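Side-chain contacts in intimin (Escherichia coli O127:H6 str. E2348/69, PDB 6TQD), which is an adhesin that probably mediates intimate attachment of the bacterium to host cells, its D00-D0 region forming an extended part of the extracellular passenger: residues I130-T135 and V184-K189; A164-N167 and K171-V174; A81-Y84 and S90-N93. All blocks are in the same frame, centred on the assembly; numbering follows the deposited sequence.

Interaction 1. Residues I130-T135 and V184-K189; sequences ITYTAT and VVVSAK
Ala134 and Ala188 form the tight end of this contact, their methyl groups meeting with CB to CB at 4.1 Å, where the two strands, from facing sheets of the bacterial Ig-like sandwich, are nearer than at Tyr132 and Val186. The CA atoms of Ala134 and Ala188 are 6.8 Å apart, but those of Tyr132 and Val186 are separated by 8.7 Å, and larger side chains fill the widening interval. Strands 130-135 and 184-189 run in the same general direction at 28° to each other, and no direct hydrogen bond joins them.

The Tyr132 ring reaches across with CG anti to the carbonyl carbon (chi1 -72°). CB of Val186 lies over one face of the ring, displaced toward its rim, and CG2 of the same valine closes on the outer end, 3.8 Å from Tyr132 CZ and 3.7 Å from Tyr132 OH. Beyond the hydroxyl the packing gives way to water. A single water accepts a hydrogen bond from Tyr132 OH at 2.7 Å and donates one to Val184 O at 2.9 Å, and it also accepts from Val186 N at a longer 3.3 Å. The buried phenol is thereby satisfied and tied to the opposite backbone.

Strand 130-138 lies between strands 111-117 and 171-177 in its sheet, and Phe115 from the former meets the Tyr132 ring and also packs on Val186. Across the core, strand 182-189 is flanked by strands 147-154 and 197-205; Val148 touches Ala188, and Ala199 and Val202 lie against Tyr132.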
# COMPACT_ATOMS: atom_id res chain seq x y z
N ILE A 130 -14.07 -21.25 9.51
CA ILE A 130 -13.06 -20.20 9.57
C ILE A 130 -13.40 -19.19 8.48
O ILE A 130 -13.52 -19.56 7.31
CB ILE A 130 -11.65 -20.78 9.37
CG1 ILE A 130 -11.32 -21.77 10.50
CG2 ILE A 130 -10.62 -19.66 9.30
CD1 ILE A 130 -9.96 -22.43 10.36
N THR A 131 -13.56 -17.93 8.86
CA THR A 131 -13.98 -16.89 7.92
C THR A 131 -12.77 -16.05 7.52
O THR A 131 -12.06 -15.52 8.39
CB THR A 131 -15.07 -16.01 8.51
OG1 THR A 131 -16.19 -16.83 8.86
CG2 THR A 131 -15.50 -14.96 7.51
N TYR A 132 -12.57 -15.91 6.22
CA TYR A 132 -11.45 -15.16 5.66
C TYR A 132 -11.94 -13.85 5.09
O TYR A 132 -13.03 -13.77 4.53
CB TYR A 132 -10.78 -15.96 4.54
CG TYR A 132 -9.98 -17.15 5.00
CD1 TYR A 132 -10.61 -18.34 5.38
CD2 TYR A 132 -8.60 -17.11 5.02
CE1 TYR A 132 -9.86 -19.44 5.79
CE2 TYR A 132 -7.85 -18.20 5.42
CZ TYR A 132 -8.49 -19.37 5.80
OH TYR A 132 -7.76 -20.47 6.21
N THR A 133 -11.11 -12.81 5.22
CA THR A 133 -11.41 -11.49 4.70
C THR A 133 -10.24 -11.06 3.83
O THR A 133 -9.10 -11.04 4.31
CB THR A 133 -11.61 -10.48 5.83
OG1 THR A 133 -12.69 -10.89 6.67
CG2 THR A 133 -11.93 -9.09 5.26
N ALA A 134 -10.52 -10.74 2.58
CA ALA A 134 -9.55 -10.16 1.67
C ALA A 134 -9.83 -8.68 1.54
O ALA A 134 -10.98 -8.27 1.40
CB ALA A 134 -9.65 -10.80 0.29
N THR A 135 -8.77 -7.88 1.60
CA THR A 135 -8.83 -6.45 1.36
C THR A 135 -8.14 -6.14 0.05
O THR A 135 -7.02 -6.58 -0.18
CB THR A 135 -8.17 -5.68 2.51
OG1 THR A 135 -8.77 -6.05 3.76
CG2 THR A 135 -8.35 -4.18 2.30
N VAL A 184 -4.33 -26.04 6.32
CA VAL A 184 -4.94 -25.60 5.07
C VAL A 184 -4.45 -24.20 4.76
O VAL A 184 -4.42 -23.34 5.65
CB VAL A 184 -6.48 -25.61 5.17
CG1 VAL A 184 -7.11 -25.27 3.82
CG2 VAL A 184 -7.00 -26.95 5.68
N VAL A 185 -4.07 -23.95 3.51
CA VAL A 185 -3.71 -22.63 3.02
C VAL A 185 -4.72 -22.23 1.96
O VAL A 185 -4.94 -22.97 1.00
CB VAL A 185 -2.28 -22.60 2.45
CG1 VAL A 185 -1.98 -21.24 1.83
CG2 VAL A 185 -1.25 -22.91 3.52
N VAL A 186 -5.33 -21.06 2.14
CA VAL A 186 -6.27 -20.49 1.19
C VAL A 186 -5.64 -19.24 0.59
O VAL A 186 -4.87 -18.55 1.26
CB VAL A 186 -7.60 -20.13 1.87
CG1 VAL A 186 -8.59 -19.63 0.85
CG2 VAL A 186 -8.16 -21.34 2.62
N SER A 187 -5.96 -18.96 -0.68
CA SER A 187 -5.43 -17.79 -1.37
C SER A 187 -6.57 -16.94 -1.92
O SER A 187 -7.69 -17.41 -2.14
CB SER A 187 -4.52 -18.21 -2.53
OG SER A 187 -5.29 -18.76 -3.58
N ALA A 188 -6.23 -15.67 -2.17
CA ALA A 188 -7.14 -14.68 -2.74
C ALA A 188 -6.44 -13.94 -3.88
O ALA A 188 -5.25 -13.63 -3.78
CB ALA A 188 -7.54 -13.66 -1.66
N LYS A 189 -7.18 -13.65 -4.94
CA LYS A 189 -6.59 -13.02 -6.11
C LYS A 189 -7.61 -12.14 -6.83
O LYS A 189 -8.80 -12.46 -6.88
CB LYS A 189 -6.04 -14.08 -7.07
CG LYS A 189 -5.19 -13.52 -8.22
CD LYS A 189 -4.72 -14.61 -9.17
CE LYS A 189 -3.96 -14.05 -10.37
NZ LYS A 189 -4.82 -13.24 -11.29
O HOH W 1 -5.20 -20.60 5.40

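Interaction 2. Residues A164-N167 and K171-V174; sequences ANTN and KATV
Asn167 and Lys171 join the two arms of this short turn through a pair of hydrogen bonds. In the first, Asn167 N donates to Lys171 O at 2.9 Å. In the second, Lys171 N returns a bond to the side chain, reaching Asn167 OD1 at 3.0 Å with a nearly straight N-H...O angle of 165°, although the donor stands 48° out of the amide carbonyl plane. With CG between its backbone N and carbonyl carbon (chi1 63°), Asn167 brings OD1 to Lys171 N, its side chain lying alongside that of Lys171, and OD1 also accepts from Ser169 N, an Asx turn. One oxygen thus holds two backbone N-H groups of the connection.

A CA-H...O contact supplements these bonds: Thr166 CA approaches Lys171 O to 3.3 Å, so that this carbonyl receives both the N-H of Asn167 and the weaker C-H donor.

Apolar contacts cover the inner side. Ala172 CB touches two methyl groups, Ala164 CB at 4.3 Å and Thr166 CG2 at 4.0 Å. The polar ends of Thr166 and Lys171 turn elsewhere: Thr166 OG1 bonds to Gln143 O and Val146 N, and Lys171 NZ to Thr135 OG1.

The strands entering and leaving the turn belong to different sheets of the Ig-like sandwich, so the connection is a beta arch from one layer to the other. Strand 163-165 is an outermost strand paired with strand 147-154, whereas strand 171-177 pairs with strand 130-138; Phe150 packs against both Ala164 and Val174.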
# COMPACT_ATOMS: atom_id res chain seq x y z
N ALA A 164 -16.13 -13.61 -4.68
CA ALA A 164 -17.04 -12.64 -4.10
C ALA A 164 -16.50 -11.26 -4.44
O ALA A 164 -15.29 -11.08 -4.53
CB ALA A 164 -17.13 -12.79 -2.59
N ASN A 165 -17.40 -10.29 -4.57
CA ASN A 165 -17.00 -8.94 -4.90
C ASN A 165 -16.79 -8.14 -3.63
O ASN A 165 -17.53 -8.29 -2.65
CB ASN A 165 -18.07 -8.25 -5.75
CG ASN A 165 -18.21 -8.86 -7.14
OD1 ASN A 165 -17.42 -9.71 -7.54
ND2 ASN A 165 -19.23 -8.42 -7.88
N THR A 166 -15.79 -7.25 -3.63
CA THR A 166 -15.55 -6.43 -2.46
C THR A 166 -16.70 -5.46 -2.23
O THR A 166 -17.37 -5.01 -3.16
CB THR A 166 -14.26 -5.61 -2.59
OG1 THR A 166 -14.31 -4.75 -3.75
CG2 THR A 166 -13.05 -6.54 -2.69
N ASN A 167 -16.92 -5.12 -0.96
CA ASN A 167 -17.91 -4.12 -0.59
C ASN A 167 -17.30 -2.72 -0.72
O ASN A 167 -16.22 -2.55 -1.29
CB ASN A 167 -18.44 -4.41 0.82
CG ASN A 167 -17.35 -4.30 1.89
OD1 ASN A 167 -16.27 -3.76 1.67
ND2 ASN A 167 -17.65 -4.83 3.07
N LYS A 171 -13.55 -4.95 1.03
CA LYS A 171 -13.45 -6.25 1.69
C LYS A 171 -14.39 -7.28 1.07
O LYS A 171 -15.54 -6.98 0.76
CB LYS A 171 -13.71 -6.11 3.19
CG LYS A 171 -12.71 -5.17 3.88
CD LYS A 171 -12.73 -5.31 5.39
CE LYS A 171 -11.82 -4.30 6.06
NZ LYS A 171 -10.41 -4.38 5.58
N ALA A 172 -13.87 -8.49 0.88
CA ALA A 172 -14.65 -9.64 0.42
C ALA A 172 -14.35 -10.82 1.33
O ALA A 172 -13.22 -10.98 1.78
CB ALA A 172 -14.27 -9.99 -1.02
N THR A 173 -15.36 -11.65 1.61
CA THR A 173 -15.22 -12.71 2.59
C THR A 173 -15.61 -14.07 2.01
O THR A 173 -16.33 -14.16 1.01
CB THR A 173 -16.03 -12.45 3.87
OG1 THR A 173 -17.43 -12.38 3.56
CG2 THR A 173 -15.61 -11.16 4.55
N VAL A 174 -15.12 -15.12 2.66
CA VAL A 174 -15.44 -16.50 2.31
C VAL A 174 -15.22 -17.33 3.57
O VAL A 174 -14.46 -16.95 4.45
CB VAL A 174 -14.55 -16.99 1.14
CG1 VAL A 174 -13.09 -17.07 1.56
CG2 VAL A 174 -15.04 -18.33 0.61

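Interaction 3. Residues A81-Y84 and S90-N93; sequences ARAY and SSNN
Tyr84 lays one face of its ring over Ser90 CB near the turn end of a beta hairpin formed by strands 76-85 and 90-101. Ser90 CB sits 3.8 Å from the Tyr84 ring centroid and only 16° off the ring normal, a CH-pi contact, within an antiparallel non-hydrogen-bonded pair. Ser90 CB is also 3.6 Å from Arg82 CD, so it touches both the ring and the aliphatic part of Arg82.

Arg82 points to the same side of the sheet as Tyr84 and bends at chi3 (-69°), which turns its guanidinium across the partner strand. One face of that group lies over Asn93 CB, 3.5 Å from Arg82 NH2, while Arg82 NH1 gives a weak hydrogen bond to Ser91 O at 2.9 Å. Arg36 on the adjoining strand 34-40 makes a cation-pi contact with Tyr84.

Ala83 and Ser91 are joined through backbone and side chain alike. Ser91 N donates to Ala83 O at 2.8 Å. In the reverse direction Ala83 N bonds to the hydroxyl, not the carbonyl, of Ser91: Ser91 OG accepts at 2.9 Å and itself donates to Asn92 O, 2.7 Å from Ser91 OG.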
# COMPACT_ATOMS: atom_id res chain seq x y z
N ALA A 81 6.79 21.18 0.60
CA ALA A 81 7.92 21.86 -0.00
C ALA A 81 7.56 23.30 -0.27
O ALA A 81 6.46 23.60 -0.73
CB ALA A 81 8.29 21.23 -1.35
N ARG A 82 8.51 24.19 -0.04
CA ARG A 82 8.37 25.61 -0.31
C ARG A 82 9.57 26.04 -1.13
O ARG A 82 10.72 25.79 -0.74
CB ARG A 82 8.29 26.40 1.00
CG ARG A 82 7.96 27.88 0.82
CD ARG A 82 8.03 28.63 2.15
NE ARG A 82 6.98 28.29 3.12
CZ ARG A 82 5.74 28.80 3.11
NH1 ARG A 82 5.37 29.64 2.15
NH2 ARG A 82 4.89 28.49 4.07
N ALA A 83 9.32 26.71 -2.25
CA ALA A 83 10.40 27.25 -3.06
C ALA A 83 10.70 28.69 -2.64
O ALA A 83 9.80 29.43 -2.25
CB ALA A 83 10.02 27.22 -4.54
N TYR A 84 11.98 29.07 -2.72
CA TYR A 84 12.40 30.44 -2.51
C TYR A 84 13.16 30.93 -3.74
O TYR A 84 13.96 30.18 -4.33
CB TYR A 84 13.35 30.58 -1.32
CG TYR A 84 12.70 30.46 0.03
CD1 TYR A 84 12.39 29.23 0.55
CD2 TYR A 84 12.40 31.59 0.79
CE1 TYR A 84 11.80 29.10 1.78
CE2 TYR A 84 11.80 31.47 2.04
CZ TYR A 84 11.51 30.22 2.52
OH TYR A 84 10.92 30.04 3.77
N SER A 90 8.98 33.50 -1.28
CA SER A 90 8.69 32.08 -1.31
C SER A 90 7.39 31.81 -2.06
O SER A 90 6.61 32.71 -2.36
CB SER A 90 8.67 31.49 0.10
OG SER A 90 7.65 32.06 0.87
N SER A 91 7.20 30.53 -2.39
CA SER A 91 5.98 30.02 -2.99
C SER A 91 5.00 29.60 -1.89
O SER A 91 5.26 29.75 -0.70
CB SER A 91 6.30 28.80 -3.85
OG SER A 91 6.73 27.71 -3.04
N ASN A 92 3.87 29.03 -2.30
CA ASN A 92 3.06 28.29 -1.36
C ASN A 92 3.87 27.12 -0.80
O ASN A 92 4.84 26.65 -1.40
CB ASN A 92 1.85 27.69 -2.08
CG ASN A 92 0.84 28.72 -2.52
OD1 ASN A 92 0.65 29.75 -1.88
ND2 ASN A 92 0.16 28.44 -3.63
N ASN A 93 3.46 26.64 0.38
CA ASN A 93 4.00 25.41 0.95
C ASN A 93 3.13 24.28 0.40
O ASN A 93 1.95 24.17 0.75
CB ASN A 93 3.95 25.49 2.48
CG ASN A 93 4.98 24.60 3.15
OD1 ASN A 93 5.93 24.13 2.52
ND2 ASN A 93 4.82 24.43 4.45

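How the interactions relate
Interactions 1 and 2 belong to one Ig-like domain, their centres 10 Å apart, and share the sheet in which strands 130-138 and 171-177 are neighbours. Probable backbone hydrogen bonds connect them directly, Tyr132 N to Val174 O and Ala134 N to Ala172 O, both at 2.8 Å. Both contacts bridge the two layers of the sandwich, interaction 1 through its core and interaction 2 at a connecting turn. Interaction 3 comes earlier in the chain and lies on the opposite side of its centre, about 47 Å from interaction 1 and 44 Å from interaction 2 between centres, consistent with an extended molecule. A bound sodium ion lies about 10 Å from the Ala81 side chain of interaction 3.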